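Local coordinates for type 2A phosphatase-associated protein 42 (Saccharomyces cerevisiae, PDB 2V0P) that inhibits the PP2A-like phosphatase SIT4 and associates with PP2A catalytic subunits, acting in TOR signalling in response to the nitrogen source, at residues 29-34 and 83-88; 37-42 and 77-82; 68-73 and 203-208. All coordinates share one frame; numbering follows the deposited sequence.

Interaction 1 (29-34 and 83-88); sequences PEYQGL and ISRRQS
In the all-helical, tetratricopeptide repeat-like N-terminal domain of Tap42, the first turns of helix 29-52 are tied to the loop that follows helix 75-83. A type I beta turn from Ile83 to Arg86 leads out of the helix into that loop, and Gln32 bonds to the backbone at the end of the turn, through Arg85 O and Gln87 N. Gln32 CB passes Arg86 NH1 at 3.9 Å. With CG beside the backbone N and the chain bent at chi2 (-57°), CG lies near Gln87 O and the carboxamide carbon CD rests 3.4 Å from Gln87 N. At the tip, OE1 accepts two hydrogen bonds. Arg86 NH1 reaches Gln32 OE1 at 3.0 Å, in the carbonyl plane and on a lone pair, although the N-H is bent to 140°; the Arg86 chain folds at chi2 and chi3 to bring the guanidinium there. Gln87 N donates from above the carbonyl plane, 2.9 Å from Gln32 OE1. On the other branch, Gln32 NE2 makes a weak but straight bond to Arg85 O at 3.4 Å, while its stronger partner is Gln26 O. The amide is thus gripped at both ends, which should fix its rotation. Beside it, Tyr31, its CG anti to the backbone N, sends its hydroxyl past Gln32 to the aliphatic part of Arg85. Tyr31 OH is hydrogen-bonded to Leu19 O and packs against Arg85 CD at 3.5 Å.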
loop_
_atom_site.group_PDB
_atom_site.type_symbol
_atom_site.label_atom_id
_atom_site.label_comp_id
_atom_site.label_asym_id
_atom_site.label_seq_id
_atom_site.Cartn_x
_atom_site.Cartn_y
_atom_site.Cartn_z
ATOM N N PRO A 29 15.279 -0.459 -23.598
ATOM C CA PRO A 29 15.092 0.669 -24.530
ATOM C C PRO A 29 14.181 0.319 -25.686
ATOM O O PRO A 29 13.575 1.205 -26.246
ATOM C CB PRO A 29 16.511 0.950 -25.038
ATOM C CG PRO A 29 17.227 -0.315 -24.851
ATOM C CD PRO A 29 16.668 -0.928 -23.589
ATOM N N GLU A 30 14.066 -0.962 -25.991
ATOM C CA GLU A 30 13.206 -1.460 -27.043
ATOM C C GLU A 30 11.767 -1.245 -26.573
ATOM O O GLU A 30 11.009 -0.681 -27.292
ATOM C CB GLU A 30 13.453 -2.936 -27.380
ATOM C CG GLU A 30 14.716 -3.258 -28.078
ATOM C CD GLU A 30 15.941 -3.266 -27.174
ATOM O OE1 GLU A 30 15.775 -3.392 -25.933
ATOM O OE2 GLU A 30 17.063 -3.150 -27.719
ATOM N N TYR A 31 11.425 -1.625 -25.341
ATOM C CA TYR A 31 10.075 -1.340 -24.838
ATOM C C TYR A 31 9.780 0.159 -24.663
ATOM O O TYR A 31 8.776 0.640 -25.116
ATOM C CB TYR A 31 9.752 -2.156 -23.551
ATOM C CG TYR A 31 8.366 -1.928 -22.999
ATOM C CD1 TYR A 31 7.293 -2.684 -23.439
ATOM C CD2 TYR A 31 8.128 -0.970 -22.052
ATOM C CE1 TYR A 31 6.054 -2.454 -23.008
ATOM C CE2 TYR A 31 6.864 -0.748 -21.582
ATOM C CZ TYR A 31 5.823 -1.507 -22.077
ATOM O OH TYR A 31 4.553 -1.331 -21.613
ATOM N N GLN A 32 10.630 0.895 -23.972
ATOM C CA GLN A 32 10.342 2.271 -23.676
ATOM C C GLN A 32 10.320 3.107 -24.997
ATOM O O GLN A 32 9.572 4.075 -25.110
ATOM C CB GLN A 32 11.355 2.852 -22.708
ATOM C CG GLN A 32 11.254 2.350 -21.280
ATOM C CD GLN A 32 9.894 2.599 -20.724
ATOM O OE1 GLN A 32 9.382 3.714 -20.785
ATOM N NE2 GLN A 32 9.280 1.568 -20.236
ATOM N N GLY A 33 11.176 2.709 -25.930
ATOM C CA GLY A 33 11.337 3.319 -27.233
ATOM C C GLY A 33 10.022 3.297 -27.991
ATOM O O GLY A 33 9.564 4.328 -28.383
ATOM N N LEU A 34 9.425 2.123 -28.153
ATOM C CA LEU A 34 8.078 1.966 -28.784
ATOM C C LEU A 34 6.984 2.652 -27.988
ATOM O O LEU A 34 6.071 3.271 -28.555
ATOM C CB LEU A 34 7.721 0.493 -28.961
ATOM C CG LEU A 34 6.366 0.120 -29.564
ATOM C CD1 LEU A 34 6.287 0.684 -30.992
ATOM C CD2 LEU A 34 6.297 -1.376 -29.590
ATOM N N ILE A 83 1.132 6.133 -20.594
ATOM C CA ILE A 83 1.963 6.913 -19.732
ATOM C C ILE A 83 2.285 6.173 -18.408
ATOM O O ILE A 83 3.381 6.203 -17.957
ATOM C CB ILE A 83 1.356 8.282 -19.446
ATOM C CG1 ILE A 83 1.224 9.086 -20.757
ATOM C CG2 ILE A 83 2.287 9.090 -18.489
ATOM C CD1 ILE A 83 0.630 10.317 -20.608
ATOM N N SER A 84 1.323 5.474 -17.829
ATOM C CA SER A 84 1.617 4.800 -16.544
ATOM C C SER A 84 2.745 3.769 -16.675
ATOM O O SER A 84 3.330 3.340 -15.669
ATOM C CB SER A 84 0.345 4.159 -16.000
ATOM O OG SER A 84 -0.016 3.081 -16.788
ATOM N N ARG A 85 3.091 3.432 -17.933
ATOM C CA ARG A 85 4.008 2.385 -18.229
ATOM C C ARG A 85 5.473 2.884 -18.536
ATOM O O ARG A 85 6.361 2.092 -18.654
ATOM C CB ARG A 85 3.480 1.527 -19.375
ATOM C CG ARG A 85 2.491 0.478 -19.030
ATOM C CD ARG A 85 1.663 0.036 -20.225
ATOM N NE ARG A 85 0.800 -1.085 -19.848
ATOM C CZ ARG A 85 -0.343 -0.973 -19.196
ATOM N NH1 ARG A 85 -0.833 0.211 -18.878
ATOM N NH2 ARG A 85 -1.024 -2.061 -18.853
ATOM N N ARG A 86 5.641 4.192 -18.652
ATOM C CA ARG A 86 6.907 4.840 -18.900
ATOM C C ARG A 86 7.834 4.673 -17.697
ATOM O O ARG A 86 7.386 4.671 -16.584
ATOM C CB ARG A 86 6.669 6.318 -19.196
ATOM C CG ARG A 86 6.055 6.535 -20.576
ATOM C CD ARG A 86 7.155 6.441 -21.666
ATOM N NE ARG A 86 8.021 7.603 -21.725
ATOM C CZ ARG A 86 9.347 7.547 -21.897
ATOM N NH1 ARG A 86 9.973 6.381 -21.996
ATOM N NH2 ARG A 86 10.061 8.667 -21.957
ATOM N N GLN A 87 9.113 4.511 -17.974
ATOM C CA GLN A 87 10.142 4.483 -16.952
ATOM C C GLN A 87 11.388 5.204 -17.460
ATOM O O GLN A 87 11.713 5.171 -18.662
ATOM C CB GLN A 87 10.558 3.042 -16.631
ATOM C CG GLN A 87 9.504 2.179 -16.182
ATOM C CD GLN A 87 10.034 0.850 -15.720
ATOM O OE1 GLN A 87 11.259 0.656 -15.525
ATOM N NE2 GLN A 87 9.120 -0.074 -15.501
ATOM N N SER A 88 12.091 5.835 -16.549
ATOM C CA SER A 88 13.356 6.492 -16.919
ATOM C C SER A 88 14.499 5.503 -16.790
ATOM O O SER A 88 14.412 4.563 -16.004
ATOM C CB SER A 88 13.590 7.700 -16.044
ATOM O OG SER A 88 14.917 8.135 -16.147
#

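Interaction 2 (37-42 and 77-82); sequences STIKKL and YYLGLL
This is a buried, largely apolar helix-helix contact, in which the middle of helix 29-52 packs nearly antiparallel against helix 75-83; the segment axes come within 10.3 Å and run 160° apart in direction. Leu42 carries one end of it. Its CG stands anti to the backbone N (chi1 -174°), which sends CD2 across to helix 75-83. There Leu42 CD2 meets Leu79 CD2 at 3.6 Å, the two side chains crossing obliquely, and also lies against Tyr78 CB and, at 3.7 Å, Leu82 CD1. Leu82 bridges to the other end. The Leu82 and Thr38 side chains cross at about a right angle, CD1 and CG2 4.1 Å apart, while Leu82 CB lies 3.6 Å from Ile39 CG1 as these two side chains slide past one another in opposite directions. Ile39 CD1 follows the Leu82 backbone near its carbonyl group, and Ile39 CG2 loosely touches Leu79 CD2 at 4.4 Å. An alanine in place of Ile39 would lose CG1, CG2 and CD1 and would probably loosen the packing against Leu82 and Leu79. Thr38 CG2, anti to the backbone N, faces Leu82, while OG1 is hydrogen-bonded to Leu34 O. Phe8 and Tyr15 of helix 4-19 touch Leu42 and Leu82, respectively. With no hydrogen bond between the segments, the pairing rests on the fit of branched aliphatic side chains and on their removal from water.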
loop_
_atom_site.group_PDB
_atom_site.type_symbol
_atom_site.label_atom_id
_atom_site.label_comp_id
_atom_site.label_asym_id
_atom_site.label_seq_id
_atom_site.Cartn_x
_atom_site.Cartn_y
_atom_site.Cartn_z
ATOM N N SER A 37 7.247 6.418 -28.605
ATOM C CA SER A 37 6.823 6.888 -29.950
ATOM C C SER A 37 5.311 6.737 -30.099
ATOM O O SER A 37 4.677 7.565 -30.720
ATOM C CB SER A 37 7.571 6.232 -31.071
ATOM O OG SER A 37 7.360 4.854 -31.092
ATOM N N THR A 38 4.751 5.699 -29.480
ATOM C CA THR A 38 3.321 5.536 -29.414
ATOM C C THR A 38 2.633 6.694 -28.733
ATOM O O THR A 38 1.613 7.271 -29.216
ATOM C CB THR A 38 2.924 4.181 -28.926
ATOM O OG1 THR A 38 3.559 3.229 -29.720
ATOM C CG2 THR A 38 1.290 3.942 -29.042
ATOM N N ILE A 39 3.134 7.086 -27.591
ATOM C CA ILE A 39 2.575 8.219 -26.922
ATOM C C ILE A 39 2.682 9.471 -27.766
ATOM O O ILE A 39 1.703 10.206 -27.879
ATOM C CB ILE A 39 3.286 8.426 -25.536
ATOM C CG1 ILE A 39 2.893 7.330 -24.575
ATOM C CG2 ILE A 39 2.938 9.703 -24.963
ATOM C CD1 ILE A 39 3.927 7.374 -23.340
ATOM N N LYS A 40 3.836 9.720 -28.371
ATOM C CA LYS A 40 4.028 10.904 -29.184
ATOM C C LYS A 40 2.937 10.948 -30.311
ATOM O O LYS A 40 2.294 11.964 -30.500
ATOM C CB LYS A 40 5.464 10.990 -29.727
ATOM C CG LYS A 40 6.522 11.276 -28.656
ATOM C CD LYS A 40 7.920 11.375 -29.279
ATOM C CE LYS A 40 9.014 11.630 -28.242
ATOM N NZ LYS A 40 9.005 13.031 -27.710
ATOM N N LYS A 41 2.722 9.824 -30.979
ATOM C CA LYS A 41 1.680 9.651 -31.993
ATOM C C LYS A 41 0.280 9.933 -31.468
ATOM O O LYS A 41 -0.527 10.570 -32.147
ATOM C CB LYS A 41 1.678 8.229 -32.523
ATOM C CG LYS A 41 2.796 7.918 -33.496
ATOM C CD LYS A 41 2.713 6.485 -33.904
ATOM C CE LYS A 41 3.866 6.113 -34.824
ATOM N NZ LYS A 41 3.801 4.648 -35.165
ATOM N N LEU A 42 -0.033 9.374 -30.306
ATOM C CA LEU A 42 -1.345 9.625 -29.708
ATOM C C LEU A 42 -1.537 11.078 -29.287
ATOM O O LEU A 42 -2.611 11.579 -29.363
ATOM C CB LEU A 42 -1.628 8.641 -28.586
ATOM C CG LEU A 42 -3.013 8.664 -27.928
ATOM C CD1 LEU A 42 -4.092 8.449 -28.993
ATOM C CD2 LEU A 42 -3.089 7.552 -26.869
ATOM N N TYR A 77 -8.015 7.983 -22.328
ATOM C CA TYR A 77 -7.931 6.737 -21.659
ATOM C C TYR A 77 -6.613 6.028 -22.073
ATOM O O TYR A 77 -5.873 5.547 -21.216
ATOM C CB TYR A 77 -9.122 5.831 -21.919
ATOM C CG TYR A 77 -9.037 4.405 -21.447
ATOM C CD1 TYR A 77 -9.122 4.049 -20.052
ATOM C CD2 TYR A 77 -8.906 3.367 -22.359
ATOM C CE1 TYR A 77 -9.059 2.725 -19.668
ATOM C CE2 TYR A 77 -8.868 2.082 -21.939
ATOM C CZ TYR A 77 -8.942 1.791 -20.544
ATOM O OH TYR A 77 -8.896 0.533 -20.161
ATOM N N TYR A 78 -6.354 5.994 -23.383
ATOM C CA TYR A 78 -5.249 5.286 -23.899
ATOM C C TYR A 78 -3.906 6.019 -23.476
ATOM O O TYR A 78 -2.930 5.375 -23.255
ATOM C CB TYR A 78 -5.402 5.118 -25.433
ATOM C CG TYR A 78 -6.226 3.904 -25.763
ATOM C CD1 TYR A 78 -7.522 4.013 -26.174
ATOM C CD2 TYR A 78 -5.705 2.633 -25.567
ATOM C CE1 TYR A 78 -8.261 2.922 -26.449
ATOM C CE2 TYR A 78 -6.455 1.509 -25.813
ATOM C CZ TYR A 78 -7.737 1.671 -26.262
ATOM O OH TYR A 78 -8.500 0.571 -26.543
ATOM N N LEU A 79 -3.913 7.331 -23.405
ATOM C CA LEU A 79 -2.787 8.085 -22.923
ATOM C C LEU A 79 -2.535 7.691 -21.445
ATOM O O LEU A 79 -1.420 7.437 -21.076
ATOM C CB LEU A 79 -2.977 9.589 -23.101
ATOM C CG LEU A 79 -2.817 10.298 -24.488
ATOM C CD1 LEU A 79 -3.139 11.695 -24.287
ATOM C CD2 LEU A 79 -1.452 10.184 -25.071
ATOM N N GLY A 80 -3.594 7.625 -20.647
ATOM C CA GLY A 80 -3.512 7.084 -19.275
ATOM C C GLY A 80 -2.785 5.775 -19.156
ATOM O O GLY A 80 -1.859 5.652 -18.366
ATOM N N LEU A 81 -3.197 4.820 -19.941
ATOM C CA LEU A 81 -2.649 3.510 -19.963
ATOM C C LEU A 81 -1.153 3.488 -20.429
ATOM O O LEU A 81 -0.309 2.777 -19.859
ATOM C CB LEU A 81 -3.471 2.632 -20.845
ATOM C CG LEU A 81 -4.877 2.241 -20.457
ATOM C CD1 LEU A 81 -5.408 1.420 -21.571
ATOM C CD2 LEU A 81 -4.855 1.459 -19.124
ATOM N N LEU A 82 -0.850 4.258 -21.459
ATOM C CA LEU A 82 0.508 4.247 -21.985
ATOM C C LEU A 82 1.484 4.950 -21.070
ATOM O O LEU A 82 2.537 4.424 -20.840
ATOM C CB LEU A 82 0.548 4.908 -23.383
ATOM C CG LEU A 82 -0.295 4.203 -24.446
ATOM C CD1 LEU A 82 -0.524 5.210 -25.569
ATOM C CD2 LEU A 82 0.367 3.087 -25.000
#

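Interaction 3 (68-73 and 203-208); sequences ASIKFL and LYLMRL
Apolar packing does the work between residues 68-73, a helically wound stretch of the connection between helices 29-52 and 75-83, and one face of helix 199-231. Ile70 is the central side chain. Its CG2, anti to the backbone N, lies against helix 199-231 and rests 3.7 Å from Tyr204 CB and equally close to Leu208 CD1. The longer branch, with CG1 beside the backbone N and chi2 extended (-178°), carries Ile70 CD1 to within 4.2 Å of Leu205 CD2. One turn on, Leu73 CD1 touches Leu208 CD1 at 3.7 Å, the two leucines crossing at about a right angle. Leu208 CD1 therefore meets both Ile70 and Leu73, and it also approaches Ile70 O at 3.7 Å. Phe114 and Leu118 of helix 93-120 pack on Leu208 as well. The aromatic ring of Tyr204 plays a looser part, with CE2 lying 4.4 Å from Ala68 CA at an oblique angle. Polar bonds remain inside each partner or lead elsewhere. Lys71 curls back so that NZ meets Ala68 O at 2.6 Å, on a lone pair in the carbonyl plane, and the same ammonium is bonded to Thr5 OG1 of helix 4-19. Arg207 reaches away to a salt bridge with Glu184 of helix 156-186. The contact fixes a connection between two helices onto the last helix of the tetratricopeptide repeat-like domain, 130 residues on in the sequence.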
loop_
_atom_site.group_PDB
_atom_site.type_symbol
_atom_site.label_atom_id
_atom_site.label_comp_id
_atom_site.label_asym_id
_atom_site.label_seq_id
_atom_site.Cartn_x
_atom_site.Cartn_y
_atom_site.Cartn_z
ATOM N N ALA A 68 -18.218 6.515 -35.975
ATOM C CA ALA A 68 -16.835 6.201 -36.000
ATOM C C ALA A 68 -15.980 7.185 -35.167
ATOM O O ALA A 68 -14.912 6.858 -34.856
ATOM C CB ALA A 68 -16.347 6.067 -37.413
ATOM N N SER A 69 -16.506 8.350 -34.814
ATOM C CA SER A 69 -15.875 9.361 -34.017
ATOM C C SER A 69 -15.949 9.035 -32.479
ATOM O O SER A 69 -15.312 9.671 -31.672
ATOM C CB SER A 69 -16.526 10.711 -34.243
ATOM O OG SER A 69 -16.353 11.208 -35.592
ATOM N N ILE A 70 -16.776 8.079 -32.122
ATOM C CA ILE A 70 -17.096 7.826 -30.728
ATOM C C ILE A 70 -15.791 7.243 -30.102
ATOM O O ILE A 70 -15.511 7.557 -28.983
ATOM C CB ILE A 70 -18.262 6.866 -30.613
ATOM C CG1 ILE A 70 -19.582 7.577 -31.002
ATOM C CG2 ILE A 70 -18.356 6.259 -29.195
ATOM C CD1 ILE A 70 -20.788 6.692 -30.866
ATOM N N LYS A 71 -15.070 6.424 -30.856
ATOM C CA LYS A 71 -13.787 5.812 -30.500
ATOM C C LYS A 71 -12.847 6.826 -29.837
ATOM O O LYS A 71 -12.183 6.519 -28.912
ATOM C CB LYS A 71 -13.047 5.362 -31.768
ATOM C CG LYS A 71 -13.268 3.930 -32.168
ATOM C CD LYS A 71 -12.831 3.634 -33.639
ATOM C CE LYS A 71 -12.022 4.748 -34.353
ATOM N NZ LYS A 71 -12.841 5.367 -35.518
ATOM N N PHE A 72 -12.815 8.028 -30.393
ATOM C CA PHE A 72 -11.874 9.066 -30.056
ATOM C C PHE A 72 -12.078 9.644 -28.667
ATOM O O PHE A 72 -11.220 10.297 -28.180
ATOM C CB PHE A 72 -11.996 10.222 -31.040
ATOM C CG PHE A 72 -11.749 9.827 -32.489
ATOM C CD1 PHE A 72 -10.734 8.960 -32.822
ATOM C CD2 PHE A 72 -12.572 10.305 -33.490
ATOM C CE1 PHE A 72 -10.532 8.569 -34.143
ATOM C CE2 PHE A 72 -12.361 9.959 -34.825
ATOM C CZ PHE A 72 -11.348 9.082 -35.145
ATOM N N LEU A 73 -13.255 9.532 -28.111
ATOM C CA LEU A 73 -13.498 10.016 -26.774
ATOM C C LEU A 73 -12.522 9.205 -25.846
ATOM O O LEU A 73 -12.234 9.607 -24.718
ATOM C CB LEU A 73 -14.953 9.711 -26.395
ATOM C CG LEU A 73 -16.061 10.609 -26.997
ATOM C CD1 LEU A 73 -17.462 10.145 -26.614
ATOM C CD2 LEU A 73 -15.882 12.079 -26.616
ATOM N N LEU A 203 -21.653 -1.015 -29.515
ATOM C CA LEU A 203 -20.352 -1.512 -29.133
ATOM C C LEU A 203 -19.364 -0.407 -28.686
ATOM O O LEU A 203 -18.675 -0.551 -27.670
ATOM C CB LEU A 203 -19.799 -2.385 -30.254
ATOM C CG LEU A 203 -18.372 -2.904 -30.239
ATOM C CD1 LEU A 203 -18.146 -3.686 -28.958
ATOM C CD2 LEU A 203 -18.100 -3.770 -31.469
ATOM N N TYR A 204 -19.280 0.673 -29.454
ATOM C CA TYR A 204 -18.406 1.751 -29.165
ATOM C C TYR A 204 -18.719 2.454 -27.862
ATOM O O TYR A 204 -17.809 2.773 -27.117
ATOM C CB TYR A 204 -18.350 2.749 -30.333
ATOM C CG TYR A 204 -17.750 2.164 -31.576
ATOM C CD1 TYR A 204 -16.987 0.999 -31.534
ATOM C CD2 TYR A 204 -17.889 2.809 -32.797
ATOM C CE1 TYR A 204 -16.408 0.463 -32.697
ATOM C CE2 TYR A 204 -17.330 2.284 -33.952
ATOM C CZ TYR A 204 -16.574 1.129 -33.899
ATOM O OH TYR A 204 -16.002 0.637 -35.069
ATOM N N LEU A 205 -19.978 2.691 -27.616
ATOM C CA LEU A 205 -20.481 3.238 -26.379
ATOM C C LEU A 205 -20.228 2.306 -25.205
ATOM O O LEU A 205 -19.894 2.799 -24.187
ATOM C CB LEU A 205 -21.944 3.582 -26.439
ATOM C CG LEU A 205 -22.237 4.743 -27.414
ATOM C CD1 LEU A 205 -23.685 4.783 -27.706
ATOM C CD2 LEU A 205 -21.753 6.059 -26.835
HETATM N N MSE A 206 -20.486 1.012 -25.369
HETATM C CA MSE A 206 -20.237 0.008 -24.315
HETATM C C MSE A 206 -18.741 -0.074 -24.038
HETATM O O MSE A 206 -18.305 -0.343 -22.907
HETATM C CB MSE A 206 -20.789 -1.375 -24.704
HETATM C CG MSE A 206 -20.807 -2.408 -23.547
HETATM SE SE MSE A 206 -21.983 -1.804 -22.099
HETATM C CE MSE A 206 -23.716 -1.917 -23.004
ATOM N N ARG A 207 -17.951 0.090 -25.081
ATOM C CA ARG A 207 -16.541 0.049 -24.902
ATOM C C ARG A 207 -16.107 1.248 -23.981
ATOM O O ARG A 207 -15.404 1.067 -22.984
ATOM C CB ARG A 207 -15.865 -0.075 -26.260
ATOM C CG ARG A 207 -14.374 -0.040 -26.255
ATOM C CD ARG A 207 -13.881 -0.447 -27.628
ATOM N NE ARG A 207 -14.169 -1.857 -27.860
ATOM C CZ ARG A 207 -14.376 -2.413 -29.049
ATOM N NH1 ARG A 207 -14.347 -1.688 -30.170
ATOM N NH2 ARG A 207 -14.625 -3.713 -29.114
ATOM N N LEU A 208 -16.617 2.446 -24.248
ATOM C CA LEU A 208 -16.296 3.582 -23.384
ATOM C C LEU A 208 -16.747 3.280 -21.938
ATOM O O LEU A 208 -16.073 3.614 -20.985
ATOM C CB LEU A 208 -16.944 4.882 -23.905
ATOM C CG LEU A 208 -16.304 5.300 -25.223
ATOM C CD1 LEU A 208 -17.094 6.518 -25.765
ATOM C CD2 LEU A 208 -14.868 5.669 -25.155
#

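From the N terminus, helix 29-52 supplies the first partner of both interaction 1 and interaction 2. The chain then runs through 68-73, the first segment of interaction 3, into helix 75-83, whose residues 77-82 close the loop of interaction 2. Residues 83-88 close a wider loop at interaction 1, within which interaction 2 is nested. These two touch directly, Arg86 CG lying 3.6 Å from Ile39 CD1. Interaction 3 closes only at helix 199-231, so along the sequence it crosses both others; its centre lies about 17 Å from that of interaction 2. Together they hold helix 29-52 to helix 75-83 and its following loop, and tie the connection at 68-73 to helix 199-231, the last of this domain.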